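Local coordinates for protein HMG-CoA Lyase (Bacillus subtilis subsp. subtilis, PDB 1YDO) that belongs to the HMG-CoA lyase-like family of TIM-barrel enzymes and forms a two-chain assembly, at residues H207-V220 / S246-M258. Numbering follows the deposited sequence.
Sequences HFHDTRGTALANMV and SSGNAATEDIVYM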
# COMPACT_ATOMS: atom_id res chain seq x y z
N HIS A 207 12.97 -6.82 -3.70
CA HIS A 207 11.80 -7.66 -3.85
C HIS A 207 10.99 -7.52 -2.56
O HIS A 207 11.26 -8.21 -1.59
CB HIS A 207 12.23 -9.11 -4.05
CG HIS A 207 11.12 -10.02 -4.51
ND1 HIS A 207 11.31 -11.35 -4.77
CD2 HIS A 207 9.81 -9.77 -4.76
CE1 HIS A 207 10.16 -11.90 -5.17
NE2 HIS A 207 9.24 -10.96 -5.17
N PHE A 208 10.02 -6.62 -2.55
CA PHE A 208 9.19 -6.43 -1.37
C PHE A 208 7.89 -7.23 -1.40
O PHE A 208 7.31 -7.48 -2.47
CB PHE A 208 8.84 -4.95 -1.21
CG PHE A 208 9.99 -4.10 -0.81
CD1 PHE A 208 10.67 -4.34 0.39
CD2 PHE A 208 10.42 -3.05 -1.62
CE1 PHE A 208 11.76 -3.56 0.76
CE2 PHE A 208 11.50 -2.26 -1.27
CZ PHE A 208 12.18 -2.51 -0.07
N HIS A 209 7.43 -7.64 -0.23
CA HIS A 209 6.17 -8.38 -0.09
C HIS A 209 5.22 -7.50 0.71
O HIS A 209 5.50 -7.20 1.87
CB HIS A 209 6.41 -9.71 0.65
CG HIS A 209 6.92 -10.81 -0.22
ND1 HIS A 209 7.30 -12.03 0.28
CD2 HIS A 209 7.11 -10.87 -1.56
CE1 HIS A 209 7.71 -12.80 -0.72
NE2 HIS A 209 7.60 -12.12 -1.84
N ASP A 210 4.10 -7.06 0.14
CA ASP A 210 3.25 -6.22 0.96
C ASP A 210 2.22 -7.02 1.75
O ASP A 210 1.03 -6.72 1.72
CB ASP A 210 2.57 -5.10 0.16
CG ASP A 210 1.56 -5.61 -0.82
OD1 ASP A 210 1.90 -6.58 -1.54
OD2 ASP A 210 0.44 -5.04 -0.90
N THR A 211 2.71 -8.03 2.45
CA THR A 211 1.86 -8.83 3.30
C THR A 211 1.29 -7.88 4.35
O THR A 211 0.21 -8.09 4.87
CB THR A 211 2.67 -9.92 3.99
OG1 THR A 211 3.23 -10.80 3.02
CG2 THR A 211 1.79 -10.70 4.95
N ARG A 212 2.03 -6.82 4.66
CA ARG A 212 1.58 -5.83 5.62
C ARG A 212 1.19 -4.54 4.91
O ARG A 212 0.97 -3.50 5.53
CB ARG A 212 2.66 -5.55 6.66
CG ARG A 212 2.46 -6.29 7.98
CD ARG A 212 2.40 -7.80 7.80
NE ARG A 212 2.08 -8.46 9.07
CZ ARG A 212 2.97 -8.70 10.03
NH1 ARG A 212 4.24 -8.34 9.87
NH2 ARG A 212 2.58 -9.28 11.16
N GLY A 213 1.10 -4.62 3.59
CA GLY A 213 0.75 -3.48 2.77
C GLY A 213 1.71 -2.32 2.90
O GLY A 213 1.29 -1.17 2.85
N THR A 214 3.01 -2.59 3.05
CA THR A 214 3.97 -1.50 3.18
C THR A 214 4.96 -1.49 2.04
O THR A 214 5.88 -0.70 2.03
CB THR A 214 4.73 -1.57 4.53
OG1 THR A 214 5.26 -2.89 4.72
CG2 THR A 214 3.81 -1.27 5.71
N ALA A 215 4.72 -2.37 1.07
CA ALA A 215 5.59 -2.49 -0.09
C ALA A 215 5.89 -1.19 -0.80
O ALA A 215 7.04 -0.75 -0.85
CB ALA A 215 5.00 -3.46 -1.08
N LEU A 216 4.86 -0.58 -1.37
CA LEU A 216 5.05 0.66 -2.09
C LEU A 216 5.71 1.71 -1.22
O LEU A 216 6.52 2.50 -1.70
CB LEU A 216 3.71 1.14 -2.63
CG LEU A 216 3.36 0.74 -4.06
CD1 LEU A 216 3.56 -0.73 -4.29
CD2 LEU A 216 1.93 1.12 -4.33
N ALA A 217 5.37 1.71 0.07
CA ALA A 217 5.95 2.66 1.02
C ALA A 217 7.44 2.43 1.10
O ALA A 217 8.24 3.36 1.04
CB ALA A 217 5.32 2.47 2.37
N ASN A 218 7.83 1.18 1.27
CA ASN A 218 9.24 0.87 1.33
C ASN A 218 9.88 1.22 -0.00
O ASN A 218 11.03 1.63 -0.06
CB ASN A 218 9.45 -0.61 1.63
CG ASN A 218 8.90 -1.01 2.98
OD1 ASN A 218 9.04 -0.27 3.96
ND2 ASN A 218 8.28 -2.18 3.06
N MSE A 219 9.13 1.08 -1.08
CA MSE A 219 9.69 1.38 -2.38
C MSE A 219 10.07 2.84 -2.51
O MSE A 219 11.09 3.17 -3.11
CB MSE A 219 8.69 1.03 -3.44
CG MSE A 219 9.33 0.77 -4.74
SE MSE A 219 8.05 -0.23 -5.72
CE MSE A 219 8.02 -1.87 -4.64
N VAL A 220 9.24 3.72 -1.97
CA VAL A 220 9.52 5.14 -2.04
C VAL A 220 10.84 5.42 -1.35
O VAL A 220 11.70 6.11 -1.91
CB VAL A 220 8.41 5.97 -1.39
CG1 VAL A 220 8.86 7.42 -1.27
CG2 VAL A 220 7.15 5.88 -2.23
N SER A 246 -3.16 -13.84 2.99
CA SER A 246 -2.63 -12.49 2.83
C SER A 246 -1.79 -12.39 1.56
O SER A 246 -1.15 -13.36 1.16
CB SER A 246 -1.79 -12.09 4.05
OG SER A 246 -0.68 -12.96 4.23
N SER A 247 -1.79 -11.21 0.93
CA SER A 247 -1.04 -10.97 -0.30
C SER A 247 0.46 -11.21 -0.15
O SER A 247 1.00 -11.18 0.96
CB SER A 247 -1.28 -9.54 -0.81
OG SER A 247 -1.28 -8.60 0.24
N GLY A 248 1.13 -11.46 -1.28
CA GLY A 248 2.56 -11.72 -1.26
C GLY A 248 3.36 -10.52 -1.72
O GLY A 248 3.49 -9.53 -1.00
N ASN A 249 3.90 -10.61 -2.94
CA ASN A 249 4.67 -9.50 -3.48
C ASN A 249 3.78 -8.38 -3.97
O ASN A 249 2.59 -8.58 -4.23
CB ASN A 249 5.56 -9.97 -4.62
CG ASN A 249 5.27 -11.39 -5.03
OD1 ASN A 249 4.13 -11.72 -5.37
ND2 ASN A 249 6.29 -12.23 -5.01
N ALA A 250 4.37 -7.20 -4.09
CA ALA A 250 3.64 -6.04 -4.55
C ALA A 250 3.13 -6.25 -5.96
O ALA A 250 3.82 -6.80 -6.80
CB ALA A 250 4.54 -4.81 -4.50
N ALA A 251 1.91 -5.78 -6.21
CA ALA A 251 1.30 -5.91 -7.52
C ALA A 251 2.05 -5.07 -8.54
O ALA A 251 2.12 -3.85 -8.42
CB ALA A 251 -0.14 -5.45 -7.45
N THR A 252 2.61 -5.72 -9.55
CA THR A 252 3.36 -5.03 -10.59
C THR A 252 2.66 -3.78 -11.10
O THR A 252 3.28 -2.74 -11.21
CB THR A 252 3.62 -5.93 -11.79
OG1 THR A 252 4.36 -7.08 -11.37
CG2 THR A 252 4.41 -5.18 -12.85
N GLU A 253 1.37 -3.88 -11.42
CA GLU A 253 0.66 -2.73 -11.93
C GLU A 253 0.62 -1.60 -10.91
O GLU A 253 0.72 -0.43 -11.27
CB GLU A 253 -0.75 -3.10 -12.38
CG GLU A 253 -1.57 -3.84 -11.34
CD GLU A 253 -1.24 -5.31 -11.26
OE1 GLU A 253 -2.14 -6.11 -10.93
OE2 GLU A 253 -0.08 -5.68 -11.54
N ASP A 254 0.47 -1.94 -9.64
CA ASP A 254 0.44 -0.90 -8.61
C ASP A 254 1.78 -0.18 -8.58
O ASP A 254 1.85 1.03 -8.36
CB ASP A 254 0.17 -1.53 -7.24
CG ASP A 254 -1.23 -2.08 -7.13
OD1 ASP A 254 -1.47 -2.92 -6.23
OD2 ASP A 254 -2.09 -1.67 -7.94
N ILE A 255 2.84 -0.94 -8.79
CA ILE A 255 4.17 -0.40 -8.79
C ILE A 255 4.36 0.47 -10.02
O ILE A 255 4.87 1.58 -9.92
CB ILE A 255 5.22 -1.50 -8.81
CG1 ILE A 255 5.11 -2.31 -7.53
CG2 ILE A 255 6.59 -0.91 -8.98
CD1 ILE A 255 6.11 -3.40 -7.44
N VAL A 256 3.93 -0.03 -11.17
CA VAL A 256 4.07 0.70 -12.41
C VAL A 256 3.24 1.97 -12.36
O VAL A 256 3.68 3.02 -12.82
CB VAL A 256 3.59 -0.13 -13.62
CG1 VAL A 256 3.61 0.71 -14.87
CG2 VAL A 256 4.48 -1.35 -13.78
N TYR A 257 2.04 1.88 -11.80
CA TYR A 257 1.18 3.05 -11.73
C TYR A 257 1.79 4.16 -10.91
O TYR A 257 2.01 5.27 -11.40
CB TYR A 257 -0.18 2.69 -11.15
CG TYR A 257 -1.04 3.90 -10.79
CD1 TYR A 257 -0.97 4.48 -9.53
CD2 TYR A 257 -1.89 4.47 -11.73
CE1 TYR A 257 -1.73 5.62 -9.21
CE2 TYR A 257 -2.65 5.60 -11.43
CZ TYR A 257 -2.57 6.17 -10.16
OH TYR A 257 -3.32 7.29 -9.86
N MSE A 258 2.05 3.88 -9.65
CA MSE A 258 2.60 4.90 -8.79
C MSE A 258 3.84 5.55 -9.37
O MSE A 258 4.01 6.77 -9.28
CB MSE A 258 2.92 4.33 -7.43
CG MSE A 258 3.41 5.39 -6.49
SE MSE A 258 4.12 4.59 -4.93
CE MSE A 258 5.61 3.65 -5.72
O HOH W 1 0.09 -4.03 -3.65
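His209 and Asn249 bring their backbones together in a single bridge, and the helices 215-220 and 252-258 that follow pass 11.0 Å apart at a crossing angle of -40°. The example illustrates how neighbouring beta-alpha segments of a TIM barrel can be joined, polar where their loops meet and apolar where their helices pack. Asn249 turns its amide to the ring edge of His207, whose CG stands opposite the backbone N (chi1 -167°). Asn249 ND2 donates to His207 NE2 over 3.2 Å; the two planes are nearly parallel, with the bond tilted about 20° out of both. The His209 ring alongside stands almost perpendicular to the amide and gives its ND1 to the carbonyl of Thr179. Farther along, Thr211 OG1 donates to Ser247 O over 3.1 Å, in the carbonyl plane, while a weak bond runs back from Ser247 OG to Asp210 O. A water bridges the carboxylates of Asp210 and Asp254, donating to both; Asp254 is also held by the backbone N of Asn292 (at OD2) and Arg291 (at OD1). Beyond Ala250 CB, which meets Ala215 CB at 3.7 Å, the packing is apolar. Leu216 rests its CD1 on Ile255 CG1 and its CG against SE of selenomethionine Met258 (4.0 Å), while SE of selenomethionine Met219 lies on Ile255 CG2 (3.6 Å). His207, His209 and Asn249 all touch Asp16 of helix 13-17 at the C-terminal mouth of the barrel, a polar cluster consistent with the divalent-metal site of relatives.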